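Local coordinates for putative uncharacterized protein (Ustilago maydis, PDB 4GNX) that probably binds single-stranded DNA as an OB-fold subunit of the three-chain replication protein A complex, at residues B[8-13]-B[30-35]; B[12-17]-B[41-46]. All blocks are in the same frame, centred on the assembly; numbering follows the deposited sequence.

From the N terminus, strand 9-11 runs straight into helix 14-19, so the two contacts begin on overlapping segments that share Val12 and Thr13. Contact 1 closes the first loop: the chain passes through the helix and returns as the hairpin 30-35, beside Arg10. Contact 2 starts slightly later and closes further on, where strand 38-50 passes the helix. The two loops therefore cross, since 30-35 lies between 12-17 and 41-46 in sequence. Strand 9-11 pairs in parallel with strand 38-50. Contact 1 fastens the hairpin to this edge strand, and contact 2 sets the helix against the barrel sheet. Leu31 and Asp32 also touch Gln16, joining both contacts.

Contact 1 (B[8-13]-B[30-35]); sequences TLRPVT and ILDGAE
Arg10 reaches the hairpin because its CG stands anti to the carbonyl carbon (chi1 -56°) and its chain bends at chi3 (45°). The bend turns the guanidinium edge toward the backbone carbonyls of 30-35. Leu31 has CG anti to its backbone N, and its side chain crosses Arg10 obliquely. Two nitrogens of Arg10 grip one oxygen end-on. Arg10 NH1 lies 3.2 Å from Leu31 O, in the carbonyl plane and on a lone pair. Arg10 NH2 is also 3.2 Å from Leu31 O, but comes from above that plane. Arg10 NH1 makes a second bond, to Glu35 O at 3.0 Å, again from above the carbonyl plane. A weak bond joins Arg10 NH1 to Ala34 O at 3.1 Å.

The acceptors belong to a short beta hairpin with a two-residue loop, a type I' turn from Leu31 to Ala34. Asp32 and Gly33 fill its central positions with positive phi. Ala34 N donates to Leu31 O, so this oxygen takes three bonds. The Leu31 and Glu35 oxygens lie close to the guanidinium plane. Together they would fix the rotation of the flat group. The carbonyl dipoles probably offset part of the charge of this buried arginine. Asp32 may add to this, though its OD2 is beyond salt-bridge distance of Arg10 NH2 and its position is uncertain.

Methyl groups pack beside the guanidinium. Leu31 CD2 comes to 3.4 Å from Arg10 NH2. Val12 CG1 makes an apolar contact with Leu31 CD2 at 4.1 Å. Ala34 CB rests against Arg10 NH1. On the strand itself, the Arg10 backbone pairs with Thr40, and Pro11 packs on helix 117-135. Thr8 touches Gly355 of a neighbouring subunit.

Contact 2 (B[12-17]-B[41-46]); sequences VTIRQI and FVAVVR
Packing is closest around the Phe41 ring, which Ile14 and Ile17 reach from the helix. Phe41 CG sits in the crowded position between backbone N and carbonyl carbon (chi1 67°), and its CB bond points toward 12-17. Ile14 and Ile17 both hold CG1 anti to the carbonyl carbon. The Ile14 and Phe41 side chains cross obliquely, with Ile14 CG1 4.0 Å from Phe41 CE1. Those of Ile17 and Phe41 cross at about a right angle, with Ile17 CD1 3.9 Å from Phe41 CE2. Ile14 meets the CD1 and CE1 atoms of the ring, Ile17 the CD2 and CE2 atoms. At the base of the ring, Val12 O lies 3.1 Å from Phe41 CB.

These groups join the N-terminal helix to strand 38-50 of the OB-fold barrel, where Val59 and Val93 of other strands also touch Phe41. A capping box starts the helix: Gln16 N donates to Thr13 OG1 at 3.1 Å, and Thr13 N donates back to Gln16 OE1. Asp61 OD2 accepts from Ile14 N. The negative charge of Asp61 probably interacts favourably with the helix dipole.

The contact thins along the strand. Ile14 CD1 only just reaches Ala43 CB, 4.3 Å away. Farther on, Arg46 is partly exposed and its NE forms a salt bridge with Glu60. On the helix, Arg15 is partly exposed and packs on Ser111 of a neighbouring subunit.

Contact 1 (B[8-13]-B[30-35])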
ATOM      1  N   THR B   8      -4.561 -18.697  -4.000  1.00 50.99           N
ATOM      2  CA  THR B   8      -4.524 -17.247  -3.971  1.00 45.79           C
ATOM      3  C   THR B   8      -5.682 -16.615  -4.699  1.00 41.84           C
ATOM      4  O   THR B   8      -6.427 -17.302  -5.389  1.00 42.11           O
ATOM      5  CB  THR B   8      -3.244 -16.719  -4.660  1.00 44.64           C
ATOM      6  OG1 THR B   8      -3.229 -17.120  -6.043  1.00 43.67           O
ATOM      7  CG2 THR B   8      -1.967 -17.205  -3.941  1.00 47.91           C
ATOM      8  N   LEU B   9      -5.800 -15.291  -4.558  1.00 38.34           N
ATOM      9  CA  LEU B   9      -6.825 -14.499  -5.202  1.00 34.63           C
ATOM     10  C   LEU B   9      -6.160 -13.354  -5.951  1.00 32.02           C
ATOM     11  O   LEU B   9      -5.834 -12.314  -5.378  1.00 32.11           O
ATOM     12  CB  LEU B   9      -7.827 -13.952  -4.179  1.00 35.21           C
ATOM     13  CG  LEU B   9      -8.840 -12.950  -4.753  1.00 32.19           C
ATOM     14  CD1 LEU B   9      -9.816 -13.668  -5.669  1.00 31.50           C
ATOM     15  CD2 LEU B   9      -9.551 -12.146  -3.668  1.00 33.02           C
ATOM     16  N   ARG B  10      -6.005 -13.543  -7.253  1.00 30.38           N
ATOM     17  CA  ARG B  10      -5.176 -12.665  -8.068  1.00 28.11           C
ATOM     18  C   ARG B  10      -5.930 -11.555  -8.781  1.00 25.07           C
ATOM     19  O   ARG B  10      -6.857 -11.805  -9.545  1.00 24.78           O
ATOM     20  CB  ARG B  10      -4.348 -13.493  -9.050  1.00 28.63           C
ATOM     21  CG  ARG B  10      -3.512 -14.535  -8.330  1.00 32.30           C
ATOM     22  CD  ARG B  10      -2.679 -15.364  -9.293  1.00 34.49           C
ATOM     23  NE  ARG B  10      -2.022 -14.534 -10.301  1.00 33.00           N
ATOM     24  CZ  ARG B  10      -1.208 -14.994 -11.245  1.00 33.89           C
ATOM     25  NH1 ARG B  10      -0.933 -16.286 -11.340  1.00 35.14           N
ATOM     26  NH2 ARG B  10      -0.687 -14.136 -12.112  1.00 34.35           N
ATOM     27  N   PRO B  11      -5.541 -10.308  -8.522  1.00 23.75           N
ATOM     28  CA  PRO B  11      -6.182  -9.255  -9.276  1.00 21.79           C
ATOM     29  C   PRO B  11      -5.602  -9.246 -10.724  1.00 20.83           C
ATOM     30  O   PRO B  11      -4.393  -9.305 -10.921  1.00 20.73           O
ATOM     31  CB  PRO B  11      -5.791  -8.005  -8.485  1.00 21.82           C
ATOM     32  CG  PRO B  11      -4.409  -8.326  -7.954  1.00 23.01           C
ATOM     33  CD  PRO B  11      -4.431  -9.802  -7.677  1.00 24.37           C
ATOM     34  N   VAL B  12      -6.478  -9.195 -11.715  1.00 20.50           N
ATOM     35  CA  VAL B  12      -6.082  -9.381 -13.092  1.00 21.14           C
ATOM     36  C   VAL B  12      -6.945  -8.550 -13.982  1.00 21.60           C
ATOM     37  O   VAL B  12      -8.052  -8.174 -13.605  1.00 21.09           O
ATOM     38  CB  VAL B  12      -6.245 -10.846 -13.570  1.00 22.19           C
ATOM     39  CG1 VAL B  12      -5.218 -11.785 -12.916  1.00 22.97           C
ATOM     40  CG2 VAL B  12      -7.670 -11.329 -13.365  1.00 21.74           C
ATOM     41  N   THR B  13      -6.423  -8.267 -15.175  1.00 23.16           N
ATOM     42  CA  THR B  13      -7.205  -7.622 -16.229  1.00 23.17           C
ATOM     43  C   THR B  13      -7.715  -8.697 -17.155  1.00 24.15           C
ATOM     44  O   THR B  13      -7.144  -9.782 -17.255  1.00 25.19           O
ATOM     45  CB  THR B  13      -6.350  -6.704 -17.098  1.00 24.05           C
ATOM     46  OG1 THR B  13      -5.378  -7.512 -17.805  1.00 25.47           O
ATOM     47  CG2 THR B  13      -5.679  -5.590 -16.242  1.00 22.77           C
ATOM     48  N   ILE B  30      -1.865 -20.798 -16.303  1.00 51.89           N
ATOM     49  CA  ILE B  30      -0.648 -20.200 -15.800  1.00 50.68           C
ATOM     50  C   ILE B  30      -0.529 -18.768 -16.268  1.00 47.83           C
ATOM     51  O   ILE B  30      -0.556 -18.513 -17.457  1.00 49.05           O
ATOM     52  CB  ILE B  30       0.584 -21.024 -16.205  1.00 53.35           C
ATOM     53  CG1 ILE B  30       0.547 -22.355 -15.465  1.00 56.90           C
ATOM     54  CG2 ILE B  30       1.870 -20.284 -15.864  1.00 52.35           C
ATOM     55  CD1 ILE B  30       1.445 -23.430 -16.048  1.00 63.24           C
ATOM     56  N   LEU B  31      -0.419 -17.839 -15.326  1.00 45.57           N
ATOM     57  CA  LEU B  31      -0.156 -16.456 -15.662  1.00 43.80           C
ATOM     58  C   LEU B  31       1.093 -15.994 -14.939  1.00 45.22           C
ATOM     59  O   LEU B  31       1.229 -16.192 -13.728  1.00 44.97           O
ATOM     60  CB  LEU B  31      -1.345 -15.572 -15.312  1.00 41.37           C
ATOM     61  CG  LEU B  31      -1.258 -14.148 -15.864  1.00 40.49           C
ATOM     62  CD1 LEU B  31      -1.781 -14.121 -17.286  1.00 41.60           C
ATOM     63  CD2 LEU B  31      -2.042 -13.162 -15.019  1.00 37.95           C
ATOM     64  N   ASP B  32       2.000 -15.385 -15.704  1.00 46.97           N
ATOM     65  CA  ASP B  32       3.297 -14.930 -15.216  1.00 48.43           C
ATOM     66  C   ASP B  32       4.021 -16.030 -14.425  1.00 50.85           C
ATOM     67  O   ASP B  32       4.577 -15.783 -13.355  1.00 52.44           O
ATOM     68  CB  ASP B  32       3.172 -13.638 -14.386  1.00 48.24           C
ATOM     69  CG  ASP B  32       2.454 -12.498 -15.134  1.00 50.11           C
ATOM     70  OD1 ASP B  32       2.442 -12.469 -16.387  1.00 52.77           O
ATOM     71  OD2 ASP B  32       1.892 -11.605 -14.452  1.00 50.41           O
ATOM     72  N   GLY B  33       4.021 -17.247 -14.954  1.00 52.58           N
ATOM     73  CA  GLY B  33       4.698 -18.362 -14.290  1.00 55.43           C
ATOM     74  C   GLY B  33       4.128 -18.687 -12.913  1.00 54.75           C
ATOM     75  O   GLY B  33       4.857 -19.103 -12.005  1.00 57.06           O
ATOM     76  N   ALA B  34       2.822 -18.487 -12.753  1.00 51.03           N
ATOM     77  CA  ALA B  34       2.148 -18.825 -11.513  1.00 49.38           C
ATOM     78  C   ALA B  34       0.761 -19.345 -11.801  1.00 48.52           C
ATOM     79  O   ALA B  34       0.099 -18.886 -12.734  1.00 45.90           O
ATOM     80  CB  ALA B  34       2.098 -17.628 -10.589  1.00 46.30           C
ATOM     81  N   GLU B  35       0.340 -20.317 -11.000  1.00 51.81           N
ATOM     82  CA  GLU B  35      -0.981 -20.887 -11.088  1.00 54.61           C
ATOM     83  C   GLU B  35      -2.024 -19.775 -11.005  1.00 50.09           C
ATOM     84  O   GLU B  35      -1.906 -18.868 -10.179  1.00 47.28           O
ATOM     85  CB  GLU B  35      -1.167 -21.873  -9.942  1.00 63.39           C
ATOM     86  CG  GLU B  35      -2.088 -23.054 -10.236  1.00 71.59           C
ATOM     87  CD  GLU B  35      -3.445 -22.981  -9.534  1.00 77.00           C
ATOM     88  OE1 GLU B  35      -3.920 -21.858  -9.207  1.00 75.10           O
ATOM     89  OE2 GLU B  35      -4.046 -24.067  -9.315  1.00 83.29           O
TER

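Contact 2 (B[12-17]-B[41-46])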
ATOM      1  N   VAL B  12      -6.478  -9.195 -11.715  1.00 20.50           N
ATOM      2  CA  VAL B  12      -6.082  -9.381 -13.092  1.00 21.14           C
ATOM      3  C   VAL B  12      -6.945  -8.550 -13.982  1.00 21.60           C
ATOM      4  O   VAL B  12      -8.052  -8.174 -13.605  1.00 21.09           O
ATOM      5  CB  VAL B  12      -6.245 -10.846 -13.570  1.00 22.19           C
ATOM      6  CG1 VAL B  12      -5.218 -11.785 -12.916  1.00 22.97           C
ATOM      7  CG2 VAL B  12      -7.670 -11.329 -13.365  1.00 21.74           C
ATOM      8  N   THR B  13      -6.423  -8.267 -15.175  1.00 23.16           N
ATOM      9  CA  THR B  13      -7.205  -7.622 -16.229  1.00 23.17           C
ATOM     10  C   THR B  13      -7.715  -8.697 -17.155  1.00 24.15           C
ATOM     11  O   THR B  13      -7.144  -9.782 -17.255  1.00 25.19           O
ATOM     12  CB  THR B  13      -6.350  -6.704 -17.098  1.00 24.05           C
ATOM     13  OG1 THR B  13      -5.378  -7.512 -17.805  1.00 25.47           O
ATOM     14  CG2 THR B  13      -5.679  -5.590 -16.242  1.00 22.77           C
ATOM     15  N   ILE B  14      -8.787  -8.389 -17.857  1.00 24.91           N
ATOM     16  CA  ILE B  14      -9.330  -9.356 -18.765  1.00 26.94           C
ATOM     17  C   ILE B  14      -8.261  -9.776 -19.762  1.00 28.36           C
ATOM     18  O   ILE B  14      -8.193 -10.971 -20.121  1.00 30.05           O
ATOM     19  CB  ILE B  14     -10.604  -8.830 -19.436  1.00 28.79           C
ATOM     20  CG1 ILE B  14     -11.703  -8.684 -18.350  1.00 28.07           C
ATOM     21  CG2 ILE B  14     -11.021  -9.754 -20.586  1.00 30.50           C
ATOM     22  CD1 ILE B  14     -12.968  -7.985 -18.801  1.00 28.42           C
ATOM     23  N   ARG B  15      -7.396  -8.830 -20.163  1.00 26.97           N
ATOM     24  CA  ARG B  15      -6.313  -9.164 -21.094  1.00 28.26           C
ATOM     25  C   ARG B  15      -5.393 -10.271 -20.592  1.00 29.10           C
ATOM     26  O   ARG B  15      -5.020 -11.188 -21.363  1.00 31.13           O
ATOM     27  CB  ARG B  15      -5.456  -7.963 -21.389  1.00 28.19           C
ATOM     28  CG  ARG B  15      -4.577  -8.136 -22.613  1.00 30.20           C
ATOM     29  CD  ARG B  15      -5.339  -7.601 -23.813  1.00 32.07           C
ATOM     30  NE  ARG B  15      -5.834  -8.647 -24.701  1.00 33.80           N
ATOM     31  CZ  ARG B  15      -6.843  -8.516 -25.553  1.00 34.92           C
ATOM     32  NH1 ARG B  15      -7.533  -7.381 -25.643  1.00 34.19           N
ATOM     33  NH2 ARG B  15      -7.175  -9.546 -26.310  1.00 37.60           N
ATOM     34  N   GLN B  16      -5.011 -10.173 -19.310  1.00 27.51           N
ATOM     35  CA  GLN B  16      -4.197 -11.211 -18.675  1.00 27.98           C
ATOM     36  C   GLN B  16      -4.949 -12.517 -18.641  1.00 28.48           C
ATOM     37  O   GLN B  16      -4.383 -13.567 -18.974  1.00 30.87           O
ATOM     38  CB  GLN B  16      -3.777 -10.838 -17.273  1.00 27.85           C
ATOM     39  CG  GLN B  16      -2.666  -9.803 -17.166  1.00 28.41           C
ATOM     40  CD  GLN B  16      -2.534  -9.298 -15.737  1.00 28.52           C
ATOM     41  OE1 GLN B  16      -3.525  -8.837 -15.119  1.00 27.85           O
ATOM     42  NE2 GLN B  16      -1.330  -9.414 -15.184  1.00 28.75           N
ATOM     43  N   ILE B  17      -6.229 -12.467 -18.285  1.00 26.57           N
ATOM     44  CA  ILE B  17      -7.037 -13.680 -18.402  1.00 27.83           C
ATOM     45  C   ILE B  17      -6.890 -14.268 -19.804  1.00 30.72           C
ATOM     46  O   ILE B  17      -6.573 -15.439 -19.943  1.00 33.35           O
ATOM     47  CB  ILE B  17      -8.507 -13.448 -18.039  1.00 26.09           C
ATOM     48  CG1 ILE B  17      -8.598 -12.911 -16.608  1.00 23.75           C
ATOM     49  CG2 ILE B  17      -9.282 -14.740 -18.156  1.00 27.71           C
ATOM     50  CD1 ILE B  17      -9.960 -12.400 -16.234  1.00 22.66           C
ATOM     51  N   PHE B  41     -11.617  -9.031 -10.631  1.00 23.42           N
ATOM     52  CA  PHE B  41     -11.479  -7.888 -11.524  1.00 23.49           C
ATOM     53  C   PHE B  41     -12.739  -7.029 -11.578  1.00 24.87           C
ATOM     54  O   PHE B  41     -13.818  -7.425 -11.097  1.00 26.92           O
ATOM     55  CB  PHE B  41     -11.066  -8.344 -12.934  1.00 22.52           C
ATOM     56  CG  PHE B  41     -12.113  -9.129 -13.651  1.00 22.89           C
ATOM     57  CD1 PHE B  41     -13.040  -8.487 -14.469  1.00 22.70           C
ATOM     58  CD2 PHE B  41     -12.161 -10.507 -13.538  1.00 23.90           C
ATOM     59  CE1 PHE B  41     -14.008  -9.203 -15.146  1.00 23.36           C
ATOM     60  CE2 PHE B  41     -13.140 -11.233 -14.218  1.00 25.29           C
ATOM     61  CZ  PHE B  41     -14.066 -10.577 -15.019  1.00 24.57           C
ATOM     62  N   VAL B  42     -12.596  -5.850 -12.168  1.00 24.40           N
ATOM     63  CA  VAL B  42     -13.678  -4.878 -12.227  1.00 24.80           C
ATOM     64  C   VAL B  42     -13.938  -4.607 -13.691  1.00 25.98           C
ATOM     65  O   VAL B  42     -13.011  -4.536 -14.481  1.00 27.57           O
ATOM     66  CB  VAL B  42     -13.281  -3.589 -11.512  1.00 24.20           C
ATOM     67  CG1 VAL B  42     -14.323  -2.513 -11.738  1.00 25.91           C
ATOM     68  CG2 VAL B  42     -13.091  -3.843 -10.020  1.00 23.93           C
ATOM     69  N   ALA B  43     -15.200  -4.486 -14.068  1.00 27.28           N
ATOM     70  CA  ALA B  43     -15.565  -4.433 -15.481  1.00 26.64           C
ATOM     71  C   ALA B  43     -16.972  -3.893 -15.614  1.00 28.77           C
ATOM     72  O   ALA B  43     -17.683  -3.748 -14.605  1.00 29.25           O
ATOM     73  CB  ALA B  43     -15.491  -5.815 -16.094  1.00 25.18           C
ATOM     74  N   VAL B  44     -17.363  -3.615 -16.862  1.00 29.39           N
ATOM     75  CA  VAL B  44     -18.689  -3.106 -17.173  1.00 30.28           C
ATOM     76  C   VAL B  44     -19.530  -4.166 -17.878  1.00 31.80           C
ATOM     77  O   VAL B  44     -19.082  -4.801 -18.850  1.00 33.13           O
ATOM     78  CB  VAL B  44     -18.616  -1.842 -18.032  1.00 31.38           C
ATOM     79  CG1 VAL B  44     -20.009  -1.268 -18.283  1.00 33.47           C
ATOM     80  CG2 VAL B  44     -17.768  -0.811 -17.327  1.00 30.94           C
ATOM     81  N   VAL B  45     -20.741  -4.366 -17.362  1.00 31.63           N
ATOM     82  CA  VAL B  45     -21.673  -5.301 -17.915  1.00 32.24           C
ATOM     83  C   VAL B  45     -22.179  -4.690 -19.202  1.00 34.49           C
ATOM     84  O   VAL B  45     -22.615  -3.535 -19.227  1.00 35.71           O
ATOM     85  CB  VAL B  45     -22.856  -5.490 -16.964  1.00 33.45           C
ATOM     86  CG1 VAL B  45     -23.755  -6.630 -17.442  1.00 35.92           C
ATOM     87  CG2 VAL B  45     -22.363  -5.727 -15.554  1.00 31.62           C
ATOM     88  N   ARG B  46     -22.139  -5.471 -20.265  1.00 35.31           N
ATOM     89  CA  ARG B  46     -22.581  -5.006 -21.561  1.00 38.08           C
ATOM     90  C   ARG B  46     -23.779  -5.774 -22.099  1.00 42.37           C
ATOM     91  O   ARG B  46     -24.553  -5.235 -22.894  1.00 45.25           O
ATOM     92  CB  ARG B  46     -21.442  -5.091 -22.557  1.00 36.89           C
ATOM     93  CG  ARG B  46     -20.385  -4.046 -22.328  1.00 34.89           C
ATOM     94  CD  ARG B  46     -20.887  -2.619 -22.488  1.00 36.05           C
ATOM     95  NE  ARG B  46     -19.774  -1.688 -22.326  1.00 34.79           N
ATOM     96  CZ  ARG B  46     -19.894  -0.400 -22.032  1.00 35.83           C
ATOM     97  NH1 ARG B  46     -21.099   0.151 -21.863  1.00 37.84           N
ATOM     98  NH2 ARG B  46     -18.795   0.336 -21.911  1.00 34.82           N
TER